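Local atomic coordinates of probable LRR receptor-like serine/threonine-protein kinase At4g26540 (Arabidopsis thaliana, PDB entry 5HZ0), a protein that acts as a cell-surface receptor kinase for RGF peptide hormones, which maintain the root stem cell niche, and pairs with SERK co-receptors once the peptide is bound. Residues A[497-502]-A[521-526]; A[546-551]-A[570-575]. The protein carries 5 engineered substitutions. All coordinates share one frame; numbering follows the deposited sequence.

Contact 1 of 2, residues A[497-502]-A[521-526]; sequences KLNLAK and LLNLGE. With NAG (2-acetamido-2-deoxy-beta-D-glucopyranose), chain D.
N499 and N523 share one torsional plan: in each, CG stands anti to the backbone N (chi1 -176° and -163°), and the two amides run alongside each other in the same sense, their planes 19° apart. This places N499 OD1 3.5 Å from N523 CB. Each OD1 also reaches ahead along its own chain to the N-H two residues on: A501 N gives N499 OD1 a 3.0 Å bond, and G525 N does the same for N523 OD1, making two Asx turns in matching positions. An alanine in place of N499 would probably leave the A501 N-H without its acceptor, free the turn to shift, and open a gap beside N523 CB. The backbones are in parallel register: L498 N donates to L521 O, L498 O accepts from N523 N at 2.9 Å, and L500 N donates to N523 O, after which K502 N to G525 O carries the pairing into the turn. On the inward side, L498 CD2 meets L522 CD1 at 3.9 Å, and L500 CD1 lies alongside L524 CD2. Past the strands, in the turn, the chains of K502 and E526 run together; K502 NZ and E526 OE1, 4.2 Å apart, are too distant for a salt bridge, so the opposite charges probably attract only weakly across the gap. E526 OE2 accepts a 2.7 Å bond from NAG (chain D) O6, the sugar carried by N548. L500 O is held by the side-chain amides of N503, from its own coil, and N527, from the next; N527 also bonds L524 O and so links consecutive coils, as in the asparagine ladder of leucine-rich repeats. With parallel strands and inward leucines, this marks a leucine-rich-repeat solenoid, here two consecutive predicted repeats of the receptor's extracellular domain.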
ATOM      1  N   LYS A 497      -2.663   6.127  23.937  1.00 22.46           N
ATOM      2  CA  LYS A 497      -3.589   7.221  23.704  1.00 17.12           C
ATOM      3  C   LYS A 497      -4.921   6.909  24.342  1.00 14.35           C
ATOM      4  O   LYS A 497      -5.519   5.877  24.032  1.00  7.77           O
ATOM      5  CB  LYS A 497      -3.802   7.416  22.207  1.00  7.72           C
ATOM      6  CG  LYS A 497      -2.534   7.731  21.466  1.00 14.88           C
ATOM      7  CD  LYS A 497      -2.793   8.247  20.081  1.00 10.86           C
ATOM      8  CE  LYS A 497      -1.479   8.484  19.379  1.00 12.06           C
ATOM      9  NZ  LYS A 497      -1.752   8.896  17.986  1.00 21.36           N
ATOM     10  N   LEU A 498      -5.386   7.805  25.212  1.00  8.17           N
ATOM     11  CA  LEU A 498      -6.666   7.632  25.888  1.00 12.40           C
ATOM     12  C   LEU A 498      -7.494   8.910  25.773  1.00 12.51           C
ATOM     13  O   LEU A 498      -7.132   9.948  26.318  1.00 11.16           O
ATOM     14  CB  LEU A 498      -6.455   7.284  27.362  1.00  8.66           C
ATOM     15  CG  LEU A 498      -7.730   7.263  28.203  1.00 20.91           C
ATOM     16  CD1 LEU A 498      -8.719   6.278  27.609  1.00 19.42           C
ATOM     17  CD2 LEU A 498      -7.451   6.938  29.663  1.00  9.31           C
ATOM     18  N   ASN A 499      -8.614   8.818  25.067  1.00 12.44           N
ATOM     19  CA  ASN A 499      -9.497   9.943  24.894  1.00  6.40           C
ATOM     20  C   ASN A 499     -10.891   9.610  25.425  1.00 16.22           C
ATOM     21  O   ASN A 499     -11.615   8.806  24.839  1.00 18.91           O
ATOM     22  CB  ASN A 499      -9.540  10.289  23.411  1.00 10.50           C
ATOM     23  CG  ASN A 499     -10.363  11.531  23.112  1.00 12.04           C
ATOM     24  OD1 ASN A 499     -11.045  12.068  23.977  1.00 13.22           O
ATOM     25  ND2 ASN A 499     -10.324  11.966  21.864  1.00  4.95           N
ATOM     26  N   LEU A 500     -11.227  10.215  26.561  1.00 13.42           N
ATOM     27  CA  LEU A 500     -12.545  10.133  27.199  1.00 13.27           C
ATOM     28  C   LEU A 500     -13.428  11.362  27.047  1.00 16.18           C
ATOM     29  O   LEU A 500     -14.453  11.487  27.734  1.00 11.94           O
ATOM     30  CB  LEU A 500     -12.415   9.763  28.665  1.00 11.73           C
ATOM     31  CG  LEU A 500     -11.715   8.419  28.819  1.00 10.68           C
ATOM     32  CD1 LEU A 500     -11.441   8.212  30.279  1.00 13.60           C
ATOM     33  CD2 LEU A 500     -12.576   7.286  28.229  1.00  6.95           C
ATOM     34  N   ALA A 501     -12.980  12.300  26.221  1.00  5.74           N
ATOM     35  CA  ALA A 501     -13.509  13.670  26.208  1.00  5.55           C
ATOM     36  C   ALA A 501     -14.978  13.763  25.826  1.00 10.05           C
ATOM     37  O   ALA A 501     -15.496  12.899  25.128  1.00  6.31           O
ATOM     38  CB  ALA A 501     -12.665  14.557  25.290  1.00  5.42           C
ATOM     39  N   LYS A 502     -15.644  14.810  26.302  1.00  7.21           N
ATOM     40  CA  LYS A 502     -17.065  15.021  26.054  1.00  4.56           C
ATOM     41  C   LYS A 502     -17.933  13.856  26.549  1.00  7.30           C
ATOM     42  O   LYS A 502     -18.653  13.205  25.783  1.00  4.40           O
ATOM     43  CB  LYS A 502     -17.333  15.313  24.578  1.00  4.05           C
ATOM     44  CG  LYS A 502     -18.620  16.074  24.366  1.00 16.39           C
ATOM     45  CD  LYS A 502     -18.866  16.406  22.909  1.00 23.31           C
ATOM     46  CE  LYS A 502     -20.017  17.418  22.778  1.00 31.94           C
ATOM     47  NZ  LYS A 502     -21.188  17.105  23.657  1.00 34.96           N
ATOM     48  N   LEU A 521      -0.865  10.403  25.077  1.00 18.48           N
ATOM     49  CA  LEU A 521      -1.931  11.365  24.880  1.00 14.31           C
ATOM     50  C   LEU A 521      -3.031  11.081  25.866  1.00 15.79           C
ATOM     51  O   LEU A 521      -3.496   9.947  25.958  1.00 15.04           O
ATOM     52  CB  LEU A 521      -2.467  11.298  23.443  1.00 10.64           C
ATOM     53  CG  LEU A 521      -3.584  12.272  23.025  1.00  9.16           C
ATOM     54  CD1 LEU A 521      -3.456  12.656  21.564  1.00  7.50           C
ATOM     55  CD2 LEU A 521      -4.977  11.683  23.275  1.00  7.46           C
ATOM     56  N   LEU A 522      -3.443  12.110  26.607  1.00 11.01           N
ATOM     57  CA  LEU A 522      -4.569  11.958  27.523  1.00 10.18           C
ATOM     58  C   LEU A 522      -5.570  13.099  27.366  1.00 13.45           C
ATOM     59  O   LEU A 522      -5.263  14.258  27.645  1.00  8.91           O
ATOM     60  CB  LEU A 522      -4.101  11.842  28.978  1.00 10.01           C
ATOM     61  CG  LEU A 522      -5.232  11.806  30.015  1.00 14.34           C
ATOM     62  CD1 LEU A 522      -6.094  10.549  29.856  1.00 19.32           C
ATOM     63  CD2 LEU A 522      -4.700  11.912  31.429  1.00 10.80           C
ATOM     64  N   ASN A 523      -6.770  12.754  26.912  1.00 14.10           N
ATOM     65  CA  ASN A 523      -7.833  13.726  26.800  1.00  8.83           C
ATOM     66  C   ASN A 523      -8.991  13.433  27.737  1.00 10.57           C
ATOM     67  O   ASN A 523      -9.748  12.490  27.532  1.00  7.68           O
ATOM     68  CB  ASN A 523      -8.340  13.803  25.369  1.00  6.88           C
ATOM     69  CG  ASN A 523      -9.150  15.063  25.121  1.00  7.65           C
ATOM     70  OD1 ASN A 523      -9.502  15.778  26.060  1.00  6.71           O
ATOM     71  ND2 ASN A 523      -9.450  15.339  23.864  1.00  5.92           N
ATOM     72  N   LEU A 524      -9.077  14.243  28.787  1.00 12.17           N
ATOM     73  CA  LEU A 524     -10.182  14.273  29.742  1.00 13.70           C
ATOM     74  C   LEU A 524     -11.148  15.445  29.572  1.00  7.57           C
ATOM     75  O   LEU A 524     -11.967  15.704  30.448  1.00  7.68           O
ATOM     76  CB  LEU A 524      -9.666  14.180  31.178  1.00  8.76           C
ATOM     77  CG  LEU A 524      -8.849  12.911  31.425  1.00  9.20           C
ATOM     78  CD1 LEU A 524      -8.460  12.794  32.889  1.00  9.99           C
ATOM     79  CD2 LEU A 524      -9.634  11.684  30.955  1.00 25.40           C
ATOM     80  N   GLY A 525     -10.986  16.211  28.504  1.00 11.57           N
ATOM     81  CA  GLY A 525     -11.793  17.401  28.295  1.00  6.82           C
ATOM     82  C   GLY A 525     -13.303  17.231  28.287  1.00  7.98           C
ATOM     83  O   GLY A 525     -13.806  16.171  27.943  1.00 11.71           O
ATOM     84  N   GLU A 526     -14.025  18.285  28.679  1.00 12.45           N
ATOM     85  CA  GLU A 526     -15.485  18.283  28.670  1.00  5.96           C
ATOM     86  C   GLU A 526     -16.099  17.128  29.458  1.00  6.59           C
ATOM     87  O   GLU A 526     -16.787  16.264  28.908  1.00  6.14           O
ATOM     88  CB  GLU A 526     -16.005  18.240  27.249  1.00 17.50           C
ATOM     89  CG  GLU A 526     -16.210  19.570  26.634  1.00 25.70           C
ATOM     90  CD  GLU A 526     -16.799  19.453  25.252  1.00 32.74           C
ATOM     91  OE1 GLU A 526     -18.041  19.487  25.149  1.00 35.53           O
ATOM     92  OE2 GLU A 526     -16.027  19.311  24.277  1.00 30.24           O
TER
HETATM   93  C1  NAG D 703      -9.420  20.137  24.777  1.00  6.30           C
HETATM   94  C2  NAG D 703      -9.189  20.540  23.323  1.00  5.89           C
HETATM   95  C3  NAG D 703     -10.276  21.504  22.827  1.00  6.45           C
HETATM   96  C4  NAG D 703     -11.664  20.896  23.070  1.00  5.40           C
HETATM   97  C5  NAG D 703     -11.764  20.652  24.575  1.00  5.48           C
HETATM   98  C6  NAG D 703     -13.109  20.099  25.041  1.00 11.05           C
HETATM   99  C7  NAG D 703      -6.963  20.956  22.287  1.00  7.15           C
HETATM  100  C8  NAG D 703      -5.638  21.645  22.489  1.00  6.98           C
HETATM  101  N2  NAG D 703      -7.857  21.111  23.266  1.00  6.36           N
HETATM  102  O3  NAG D 703     -10.056  21.786  21.467  1.00 10.69           O
HETATM  103  O4  NAG D 703     -12.766  21.645  22.533  1.00  4.84           O
HETATM  104  O5  NAG D 703     -10.767  19.741  24.968  1.00  5.91           O
HETATM  105  O6  NAG D 703     -13.409  18.885  24.382  1.00  4.89           O
HETATM  106  O7  NAG D 703      -7.170  20.314  21.257  1.00  7.15           O

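Contact 2 of 2, residues A[546-551]-A[570-575]; sequences SLNLSC and VLDVSH. With NAG (2-acetamido-2-deoxy-beta-D-glucopyranose), chain D; NAG (2-acetamido-2-deoxy-beta-D-glucopyranose), chain E.
The H575 ring meets C551 obliquely: the sulfur of C551 sits 4.7 Å from the ring centroid and 46° off the ring normal, while Y598 stacks on the same ring and the acetyl methyl C8 of glycan chain E approaches obliquely as well. Two further flat groups carry the centre. The N548 amide, in the Asn-x-Ser sequon N548-L549-S550, is bonded through ND2 to C1 of the chain D N-acetylglucosamine, and its OD1 faces CB of D572 at 3.8 Å. In the carbonyl plane, that OD1 accepts both the hydroxyl of S550, on a lone pair at 2.8 Å, and the S550 N-H, an Asx turn. The D572 carboxylate repeats this pattern one coil on: OD1 takes the S574 hydroxyl on its syn lone pair and meets S574 N nearly along its C-O axis, closing a second Asx turn. Both serine OG atoms sit between backbone N and carbonyl carbon (chi1 77° and 75°), which turns each hydroxyl back to its OD1. D572 OD2 accepts the acetamido N2 of chain D at 3.0 Å and the N2 of chain E at 2.6 Å. Beneath, strands 546-548 and 570-572 of consecutive leucine-rich repeats run parallel, with L547 N bonded to V570 O, D572 N to L547 O and L549 N to D572 O; L547 CD2 packs against L571 CD1 at 3.7 Å on the inward side. C551 N to S574 O extends the pairing. Four hydrogen bonds thus converge on the D572 carboxylate, which is probably ionised and gives both glycans a common acceptor.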
ATOM      1  N   SER A 546      -0.203  15.150  23.909  1.00 20.47           N
ATOM      2  CA  SER A 546      -1.197  16.065  24.442  1.00 18.35           C
ATOM      3  C   SER A 546      -1.693  15.685  25.831  1.00 12.83           C
ATOM      4  O   SER A 546      -1.792  14.508  26.164  1.00  9.83           O
ATOM      5  CB  SER A 546      -2.375  16.163  23.471  1.00 25.07           C
ATOM      6  OG  SER A 546      -3.434  16.904  24.031  1.00 27.77           O
ATOM      7  N   LEU A 547      -1.987  16.702  26.640  1.00 15.75           N
ATOM      8  CA  LEU A 547      -2.726  16.538  27.893  1.00 14.14           C
ATOM      9  C   LEU A 547      -3.807  17.624  27.940  1.00 12.75           C
ATOM     10  O   LEU A 547      -3.507  18.830  28.007  1.00  9.71           O
ATOM     11  CB  LEU A 547      -1.796  16.605  29.120  1.00 10.90           C
ATOM     12  CG  LEU A 547      -2.380  16.671  30.547  1.00 22.62           C
ATOM     13  CD1 LEU A 547      -3.192  15.432  30.899  1.00 11.04           C
ATOM     14  CD2 LEU A 547      -1.290  16.901  31.596  1.00 12.11           C
ATOM     15  N   ASN A 548      -5.061  17.179  27.894  1.00 10.55           N
ATOM     16  CA  ASN A 548      -6.206  18.072  27.889  1.00 12.16           C
ATOM     17  C   ASN A 548      -7.054  17.761  29.122  1.00 13.71           C
ATOM     18  O   ASN A 548      -7.652  16.695  29.220  1.00  8.57           O
ATOM     19  CB  ASN A 548      -6.999  17.874  26.589  1.00  7.79           C
ATOM     20  CG  ASN A 548      -8.038  18.957  26.338  1.00  7.32           C
ATOM     21  OD1 ASN A 548      -8.504  19.619  27.265  1.00 13.16           O
ATOM     22  ND2 ASN A 548      -8.430  19.108  25.060  1.00  6.72           N
ATOM     23  N   LEU A 549      -7.024  18.674  30.092  1.00 13.18           N
ATOM     24  CA  LEU A 549      -7.886  18.621  31.267  1.00  9.29           C
ATOM     25  C   LEU A 549      -9.069  19.603  31.214  1.00 14.18           C
ATOM     26  O   LEU A 549      -9.808  19.735  32.183  1.00 20.21           O
ATOM     27  CB  LEU A 549      -7.062  18.753  32.551  1.00 10.12           C
ATOM     28  CG  LEU A 549      -6.034  17.619  32.744  1.00 28.40           C
ATOM     29  CD1 LEU A 549      -5.204  17.829  34.001  1.00 28.71           C
ATOM     30  CD2 LEU A 549      -6.674  16.206  32.761  1.00 11.15           C
ATOM     31  N   SER A 550      -9.230  20.298  30.089  1.00 13.33           N
ATOM     32  CA  SER A 550     -10.135  21.457  29.984  1.00 10.75           C
ATOM     33  C   SER A 550     -11.622  21.143  30.173  1.00 14.42           C
ATOM     34  O   SER A 550     -12.032  19.981  30.176  1.00 13.16           O
ATOM     35  CB  SER A 550      -9.983  22.140  28.632  1.00  9.97           C
ATOM     36  OG  SER A 550     -10.668  21.381  27.642  1.00 10.91           O
ATOM     37  N   CYS A 551     -12.401  22.200  30.393  1.00 11.19           N
ATOM     38  CA  CYS A 551     -13.854  22.118  30.555  1.00  7.17           C
ATOM     39  C   CYS A 551     -14.319  21.078  31.587  1.00 10.17           C
ATOM     40  O   CYS A 551     -15.235  20.298  31.346  1.00 13.33           O
ATOM     41  CB  CYS A 551     -14.522  21.917  29.201  1.00  6.45           C
ATOM     42  SG  CYS A 551     -13.856  23.026  27.948  1.00 10.86           S
ATOM     43  N   VAL A 570       1.668  19.794  24.092  1.00 13.95           N
ATOM     44  CA  VAL A 570       0.411  20.529  24.146  1.00 13.61           C
ATOM     45  C   VAL A 570      -0.282  20.343  25.490  1.00 16.90           C
ATOM     46  O   VAL A 570      -0.481  19.207  25.947  1.00 17.64           O
ATOM     47  CB  VAL A 570      -0.545  20.088  23.017  1.00 14.67           C
ATOM     48  CG1 VAL A 570      -1.903  20.778  23.161  1.00  8.76           C
ATOM     49  CG2 VAL A 570       0.072  20.371  21.651  1.00 13.06           C
ATOM     50  N   LEU A 571      -0.644  21.450  26.133  1.00 10.34           N
ATOM     51  CA  LEU A 571      -1.332  21.364  27.414  1.00 10.47           C
ATOM     52  C   LEU A 571      -2.504  22.342  27.473  1.00 12.70           C
ATOM     53  O   LEU A 571      -2.334  23.544  27.266  1.00 25.27           O
ATOM     54  CB  LEU A 571      -0.353  21.594  28.573  1.00 11.34           C
ATOM     55  CG  LEU A 571      -0.963  21.750  29.973  1.00 17.01           C
ATOM     56  CD1 LEU A 571      -1.533  20.449  30.516  1.00 11.52           C
ATOM     57  CD2 LEU A 571       0.048  22.315  30.940  1.00 19.72           C
ATOM     58  N   ASP A 572      -3.691  21.810  27.733  1.00  9.56           N
ATOM     59  CA  ASP A 572      -4.912  22.588  27.858  1.00  9.12           C
ATOM     60  C   ASP A 572      -5.620  22.232  29.178  1.00 17.03           C
ATOM     61  O   ASP A 572      -6.183  21.133  29.333  1.00 14.01           O
ATOM     62  CB  ASP A 572      -5.820  22.240  26.679  1.00  8.33           C
ATOM     63  CG  ASP A 572      -6.979  23.207  26.510  1.00 13.64           C
ATOM     64  OD1 ASP A 572      -7.307  23.925  27.469  1.00 18.08           O
ATOM     65  OD2 ASP A 572      -7.570  23.240  25.407  1.00 10.91           O
ATOM     66  N   VAL A 573      -5.552  23.169  30.120  1.00  9.72           N
ATOM     67  CA  VAL A 573      -6.251  23.147  31.402  1.00  9.95           C
ATOM     68  C   VAL A 573      -7.448  24.108  31.465  1.00  9.56           C
ATOM     69  O   VAL A 573      -8.073  24.280  32.510  1.00 12.84           O
ATOM     70  CB  VAL A 573      -5.274  23.405  32.587  1.00 10.80           C
ATOM     71  CG1 VAL A 573      -4.301  22.244  32.732  1.00 11.23           C
ATOM     72  CG2 VAL A 573      -4.507  24.719  32.391  1.00 11.04           C
ATOM     73  N   SER A 574      -7.744  24.750  30.347  1.00  9.03           N
ATOM     74  CA  SER A 574      -8.674  25.875  30.302  1.00  8.73           C
ATOM     75  C   SER A 574     -10.090  25.529  30.754  1.00 11.15           C
ATOM     76  O   SER A 574     -10.459  24.353  30.818  1.00 11.83           O
ATOM     77  CB  SER A 574      -8.752  26.405  28.883  1.00  8.20           C
ATOM     78  OG  SER A 574      -9.513  25.513  28.087  1.00  7.61           O
ATOM     79  N   HIS A 575     -10.865  26.559  31.102  1.00 10.59           N
ATOM     80  CA  HIS A 575     -12.227  26.392  31.606  1.00  8.15           C
ATOM     81  C   HIS A 575     -12.302  25.482  32.836  1.00 12.61           C
ATOM     82  O   HIS A 575     -13.082  24.524  32.882  1.00 12.83           O
ATOM     83  CB  HIS A 575     -13.174  25.894  30.514  1.00  7.44           C
ATOM     84  CG  HIS A 575     -13.437  26.898  29.440  1.00  7.00           C
ATOM     85  ND1 HIS A 575     -12.741  26.911  28.250  1.00  6.75           N
ATOM     86  CD2 HIS A 575     -14.320  27.923  29.375  1.00  6.80           C
ATOM     87  CE1 HIS A 575     -13.184  27.903  27.493  1.00  6.41           C
ATOM     88  NE2 HIS A 575     -14.134  28.536  28.156  1.00 13.98           N
TER
HETATM   89  C1  NAG D 703      -9.420  20.137  24.777  1.00  6.30           C
HETATM   90  C2  NAG D 703      -9.189  20.540  23.323  1.00  5.89           C
HETATM   91  C3  NAG D 703     -10.276  21.504  22.827  1.00  6.45           C
HETATM   92  C4  NAG D 703     -11.664  20.896  23.070  1.00  5.40           C
HETATM   93  C5  NAG D 703     -11.764  20.652  24.575  1.00  5.48           C
HETATM   94  C6  NAG D 703     -13.109  20.099  25.041  1.00 11.05           C
HETATM   95  C7  NAG D 703      -6.963  20.956  22.287  1.00  7.15           C
HETATM   96  C8  NAG D 703      -5.638  21.645  22.489  1.00  6.98           C
HETATM   97  N2  NAG D 703      -7.857  21.111  23.266  1.00  6.36           N
HETATM   98  O3  NAG D 703     -10.056  21.786  21.467  1.00 10.69           O
HETATM   99  O4  NAG D 703     -12.766  21.645  22.533  1.00  4.84           O
HETATM  100  O5  NAG D 703     -10.767  19.741  24.968  1.00  5.91           O
HETATM  101  O6  NAG D 703     -13.409  18.885  24.382  1.00  4.89           O
HETATM  102  O7  NAG D 703      -7.170  20.314  21.257  1.00  7.15           O
HETATM  103  C1  NAG E 704      -6.899  26.105  24.060  1.00  7.19           C
HETATM  104  C2  NAG E 704      -8.207  25.740  23.345  1.00 11.41           C
HETATM  105  C3  NAG E 704      -7.998  24.868  22.101  1.00 11.96           C
HETATM  106  C4  NAG E 704      -6.864  25.386  21.224  1.00 13.16           C
HETATM  107  C5  NAG E 704      -5.638  25.679  22.090  1.00 14.95           C
HETATM  108  C6  NAG E 704      -4.500  26.316  21.307  1.00 16.13           C
HETATM  109  C7  NAG E 704     -10.409  25.322  24.292  1.00  5.99           C
HETATM  110  C8  NAG E 704     -11.201  24.633  25.368  1.00  6.07           C
HETATM  111  N2  NAG E 704      -9.104  25.076  24.275  1.00  6.41           N
HETATM  112  O3  NAG E 704      -9.163  24.922  21.327  1.00 11.24           O
HETATM  113  O4  NAG E 704      -6.616  24.478  20.162  1.00 14.36           O
HETATM  114  O5  NAG E 704      -5.987  26.596  23.110  1.00 10.61           O
HETATM  115  O6  NAG E 704      -4.893  27.608  20.885  1.00 18.98           O
HETATM  116  O7  NAG E 704     -10.952  26.049  23.461  1.00  5.58           O

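Contacts 1 and 2 are successive steps of one solenoid, their centres about 9 Å apart, and strands 521-523 and 546-548 join them as neighbours through probable backbone bonds of L522 O with N548 N and of L524 N with N548 O. Each sets a leucine-lined inward side against a polar outward one. Contact 2 is the more buried, its outward side partly covered by two sugars; contact 1 is partly buried and ends in the oppositely charged K502 and E526, not in salt-bridge contact. In contact 1 neighbouring amides line the outward side, whereas contact 2 sets a glycosylated amide beside a carboxylate. The chain D sugar thus spans the two contacts, reaching to either side of the coil that carries it.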